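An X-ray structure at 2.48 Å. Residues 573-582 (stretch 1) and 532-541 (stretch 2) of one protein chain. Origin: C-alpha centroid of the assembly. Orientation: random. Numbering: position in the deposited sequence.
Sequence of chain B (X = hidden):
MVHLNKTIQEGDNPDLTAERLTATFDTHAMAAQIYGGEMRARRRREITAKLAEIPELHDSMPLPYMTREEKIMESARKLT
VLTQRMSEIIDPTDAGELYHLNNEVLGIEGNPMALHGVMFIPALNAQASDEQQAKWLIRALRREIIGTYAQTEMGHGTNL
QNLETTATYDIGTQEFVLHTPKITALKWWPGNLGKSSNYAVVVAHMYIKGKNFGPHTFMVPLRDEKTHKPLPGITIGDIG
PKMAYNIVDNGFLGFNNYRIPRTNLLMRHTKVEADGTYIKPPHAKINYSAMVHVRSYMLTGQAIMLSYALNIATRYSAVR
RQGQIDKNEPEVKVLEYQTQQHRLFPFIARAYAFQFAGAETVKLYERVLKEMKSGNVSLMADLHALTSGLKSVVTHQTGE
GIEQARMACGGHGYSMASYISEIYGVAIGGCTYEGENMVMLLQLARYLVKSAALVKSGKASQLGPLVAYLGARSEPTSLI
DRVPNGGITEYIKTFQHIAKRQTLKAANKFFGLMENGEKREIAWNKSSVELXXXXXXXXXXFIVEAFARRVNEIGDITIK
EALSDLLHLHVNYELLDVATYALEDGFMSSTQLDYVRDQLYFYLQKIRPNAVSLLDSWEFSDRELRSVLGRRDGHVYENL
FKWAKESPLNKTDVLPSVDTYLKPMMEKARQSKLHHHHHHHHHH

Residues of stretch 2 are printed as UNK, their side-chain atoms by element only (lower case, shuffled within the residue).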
# COMPACT_ATOMS: atom_id res chain seq x y z
N TYR B 573 5.97 8.44 -20.15
CA TYR B 573 5.12 7.81 -19.15
C TYR B 573 4.28 8.85 -18.40
O TYR B 573 3.07 8.68 -18.23
CB TYR B 573 5.97 7.03 -18.17
CG TYR B 573 5.17 6.24 -17.18
CD1 TYR B 573 4.72 4.96 -17.49
CD2 TYR B 573 4.83 6.77 -15.94
CE1 TYR B 573 3.98 4.22 -16.59
CE2 TYR B 573 4.08 6.04 -15.04
CZ TYR B 573 3.67 4.76 -15.37
OH TYR B 573 2.94 4.02 -14.49
N GLU B 574 4.93 9.92 -17.94
CA GLU B 574 4.21 10.94 -17.19
C GLU B 574 3.19 11.66 -18.07
O GLU B 574 2.10 12.01 -17.61
CB GLU B 574 5.20 11.93 -16.58
CG GLU B 574 6.20 11.30 -15.60
CD GLU B 574 5.53 10.66 -14.38
OE1 GLU B 574 4.57 11.27 -13.84
OE2 GLU B 574 5.96 9.55 -13.94
N LEU B 575 3.52 11.89 -19.35
CA LEU B 575 2.55 12.54 -20.23
C LEU B 575 1.35 11.64 -20.51
O LEU B 575 0.20 12.10 -20.49
CB LEU B 575 3.20 12.98 -21.54
CG LEU B 575 2.28 13.69 -22.57
CD1 LEU B 575 1.53 14.91 -21.97
CD2 LEU B 575 3.09 14.08 -23.84
N LEU B 576 1.58 10.35 -20.77
CA LEU B 576 0.45 9.43 -20.93
C LEU B 576 -0.40 9.41 -19.67
O LEU B 576 -1.62 9.31 -19.75
CB LEU B 576 0.95 8.03 -21.28
CG LEU B 576 0.03 7.06 -22.04
CD1 LEU B 576 -0.47 7.61 -23.38
CD2 LEU B 576 0.75 5.75 -22.26
N ASP B 577 0.24 9.57 -18.50
CA ASP B 577 -0.47 9.53 -17.23
C ASP B 577 -1.46 10.68 -17.08
O ASP B 577 -2.50 10.49 -16.44
CB ASP B 577 0.52 9.59 -16.08
CG ASP B 577 -0.12 9.25 -14.74
OD1 ASP B 577 -1.01 8.38 -14.74
OD2 ASP B 577 0.26 9.85 -13.70
N VAL B 578 -1.15 11.85 -17.62
CA VAL B 578 -2.00 13.04 -17.47
C VAL B 578 -2.61 13.43 -18.83
O VAL B 578 -2.82 14.62 -19.12
CB VAL B 578 -1.21 14.19 -16.85
CG1 VAL B 578 -0.67 13.77 -15.49
CG2 VAL B 578 -0.07 14.65 -17.76
N ALA B 579 -2.89 12.41 -19.66
CA ALA B 579 -3.29 12.62 -21.05
C ALA B 579 -4.60 13.39 -21.17
O ALA B 579 -4.78 14.18 -22.11
CB ALA B 579 -3.39 11.27 -21.76
N THR B 580 -5.55 13.15 -20.25
CA THR B 580 -6.83 13.86 -20.28
C THR B 580 -6.65 15.38 -20.37
O THR B 580 -7.29 16.04 -21.19
CB THR B 580 -7.66 13.48 -19.06
OG1 THR B 580 -8.09 12.12 -19.19
CG2 THR B 580 -8.88 14.39 -18.89
N TYR B 581 -5.77 15.94 -19.54
CA TYR B 581 -5.58 17.39 -19.57
C TYR B 581 -5.02 17.87 -20.92
O TYR B 581 -5.27 19.01 -21.32
CB TYR B 581 -4.65 17.80 -18.42
CG TYR B 581 -5.16 17.35 -17.08
CD1 TYR B 581 -6.18 18.04 -16.44
CD2 TYR B 581 -4.63 16.22 -16.45
CE1 TYR B 581 -6.67 17.62 -15.22
CE2 TYR B 581 -5.11 15.79 -15.21
CZ TYR B 581 -6.14 16.50 -14.59
OH TYR B 581 -6.66 16.11 -13.36
N ALA B 582 -4.25 17.02 -21.61
CA ALA B 582 -3.69 17.41 -22.91
C ALA B 582 -4.73 17.33 -24.02
O ALA B 582 -4.72 18.15 -24.95
CB ALA B 582 -2.47 16.54 -23.25
N UNK B 532 -6.25 21.20 -6.21
CA UNK B 532 -5.15 20.27 -5.94
C UNK B 532 -4.58 19.67 -7.21
O UNK B 532 -3.37 19.44 -7.30
o UNK B 532 -5.15 20.63 -3.25
n UNK B 532 -5.90 18.59 -2.74
c UNK B 532 -5.61 19.14 -5.02
c UNK B 532 -5.55 19.52 -3.59
N UNK B 533 -5.45 19.36 -8.18
CA UNK B 533 -4.97 18.87 -9.47
C UNK B 533 -3.95 19.83 -10.07
O UNK B 533 -2.92 19.40 -10.61
c UNK B 533 -6.16 18.66 -10.42
c UNK B 533 -7.02 17.46 -10.08
n UNK B 533 -10.79 14.68 -10.38
n UNK B 533 -8.99 16.08 -10.58
n UNK B 533 -11.05 16.74 -11.35
c UNK B 533 -8.29 17.32 -10.95
c UNK B 533 -10.28 15.83 -10.78
N UNK B 534 -4.21 21.13 -9.96
CA UNK B 534 -3.28 22.13 -10.48
C UNK B 534 -1.95 22.10 -9.74
O UNK B 534 -0.88 22.25 -10.35
c UNK B 534 -3.91 23.50 -10.37
N UNK B 535 -2.00 21.94 -8.41
CA UNK B 535 -0.78 21.93 -7.61
C UNK B 535 0.11 20.74 -7.98
O UNK B 535 1.34 20.85 -8.01
c UNK B 535 -1.13 21.90 -6.12
o UNK B 535 -2.05 22.93 -5.79
N UNK B 536 -0.52 19.59 -8.24
CA UNK B 536 0.22 18.39 -8.65
C UNK B 536 0.84 18.55 -10.04
O UNK B 536 1.99 18.15 -10.27
c UNK B 536 -1.80 15.37 -7.24
n UNK B 536 -4.56 15.08 -4.84
c UNK B 536 -3.91 15.28 -5.98
c UNK B 536 -0.72 17.18 -8.63
n UNK B 536 -2.59 15.14 -6.05
n UNK B 536 -4.57 15.61 -7.07
c UNK B 536 -1.16 16.76 -7.24
N UNK B 537 0.08 19.06 -11.01
CA UNK B 537 0.65 19.23 -12.34
C UNK B 537 1.84 20.19 -12.31
O UNK B 537 2.85 19.96 -12.96
c UNK B 537 -1.04 17.54 -14.45
c UNK B 537 -2.70 19.40 -14.33
c UNK B 537 -1.57 18.72 -13.61
c UNK B 537 -0.44 19.72 -13.31
N UNK B 538 1.73 21.25 -11.52
CA UNK B 538 2.83 22.19 -11.39
C UNK B 538 4.05 21.52 -10.78
O UNK B 538 5.18 21.68 -11.27
c UNK B 538 3.42 24.32 -10.14
n UNK B 538 3.86 25.34 -10.96
c UNK B 538 4.12 24.43 -8.98
c UNK B 538 4.80 26.03 -10.33
n UNK B 538 4.97 25.50 -9.13
c UNK B 538 2.34 23.37 -10.55
N UNK B 539 3.83 20.71 -9.74
CA UNK B 539 4.92 20.02 -9.06
C UNK B 539 5.57 19.00 -9.99
O UNK B 539 6.80 18.93 -10.08
c UNK B 539 4.39 19.36 -7.78
o UNK B 539 3.80 20.36 -6.94
c UNK B 539 5.52 18.67 -7.03
N UNK B 540 4.76 18.22 -10.71
CA UNK B 540 5.29 17.27 -11.69
C UNK B 540 6.04 17.98 -12.81
O UNK B 540 7.06 17.46 -13.31
c UNK B 540 4.16 16.39 -12.24
n UNK B 540 2.58 13.62 -12.44
c UNK B 540 3.52 15.52 -11.15
n UNK B 540 2.02 11.70 -13.57
c UNK B 540 2.28 14.77 -11.59
c UNK B 540 1.68 12.72 -12.81
n UNK B 540 0.43 12.82 -12.40
N UNK B 541 5.56 19.15 -13.24
CA UNK B 541 6.30 19.90 -14.25
C UNK B 541 7.69 20.28 -13.77
O UNK B 541 8.67 20.16 -14.51
c UNK B 541 5.43 23.51 -15.43
c UNK B 541 5.51 21.14 -14.66
c UNK B 541 6.30 22.27 -15.33
c UNK B 541 6.82 21.83 -16.71
O HOH W 1 5.38 13.40 -12.94

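Position 532 carries two carbons, the second bearing one oxygen and one nitrogen. This short carboxamide is Asn532, and it stays out of reach of stretch 1. At position 533 three carbons lead to a nitrogen and then to a carbon bearing two more nitrogens, a guanidinium, so the residue is Arg533. Its CA-to-CB bond points toward stretch 1, and its CD lies 3.2 Å from Tyr581 OH, at the edge of the tyrosine ring and near its plane. The pair is a close packing contact.

A single carbon at position 534 makes it Ala534, directed away from stretch 1. Position 535 has one carbon followed by one oxygen and is Ser535; it is out of reach of stretch 1, and its hydroxyl is hydrogen-bonded to a residue just outside the stretch. Position 536 again shows three carbons, a nitrogen and a carbon with two further nitrogens. This is Arg536, but unlike Arg533 it makes no contact, its side chain lying too far from stretch 1.

Four carbons, forked at the second, identify position 537 as Leu537. The two branches reach different partners: Leu537 CD2 lies 3.9 Å from Val578 CG1, while CD1 stands over one face of the Tyr581 ring, 4.1 Å from its centroid and 6° off the normal, in a CH-pi contact. At position 538 one carbon is followed by a five-membered ring of three carbons and two nitrogens, which is His538; the ring is buried far from stretch 1, with ND1 hydrogen-bonded elsewhere in the structure. The first side-chain carbon of position 539 carries one oxygen and one carbon, the pattern of Thr539. Its OG1 donates to Ser535 O at 2.7 Å, turning the hydroxyl back onto its own helix.

Position 540 has three carbons, a nitrogen and a carbon with two nitrogens, and the planar end lies against two carboxylates: it is Arg540. Its NH2 donates to Glu574 OE1 and to Asp577 OD2, each at 2.6 Å, forming two salt bridges near the guanidinium plane; a weak bond from NH1 to Asp577 OD2 spans 3.2 Å. With chi3 near 75° (p), the chain bends before reaching the acids. Water 1 accepts from Arg540 NE at 2.9 Å and donates to Glu574 OE1 at 2.5 Å. Position 541, with four carbons forked at the second, is Leu541, out of reach.

The contact therefore rests on positions 533, 537 and 540, which share one side of a continuous helix. Val578, the first residue to leave helical geometry after the helix through Asp577, links the polar and apolar parts: its CG1 packs against Leu537 and also lies over one face of the Arg540 guanidinium, 3.4 Å from NH1. The guanidinium thus meets charge at its edge and a methyl group on its face, while Leu537 covers the Tyr581 ring and Arg533 borders its hydroxyl end.

Stretch 2 532-541: NRASRLHTRL
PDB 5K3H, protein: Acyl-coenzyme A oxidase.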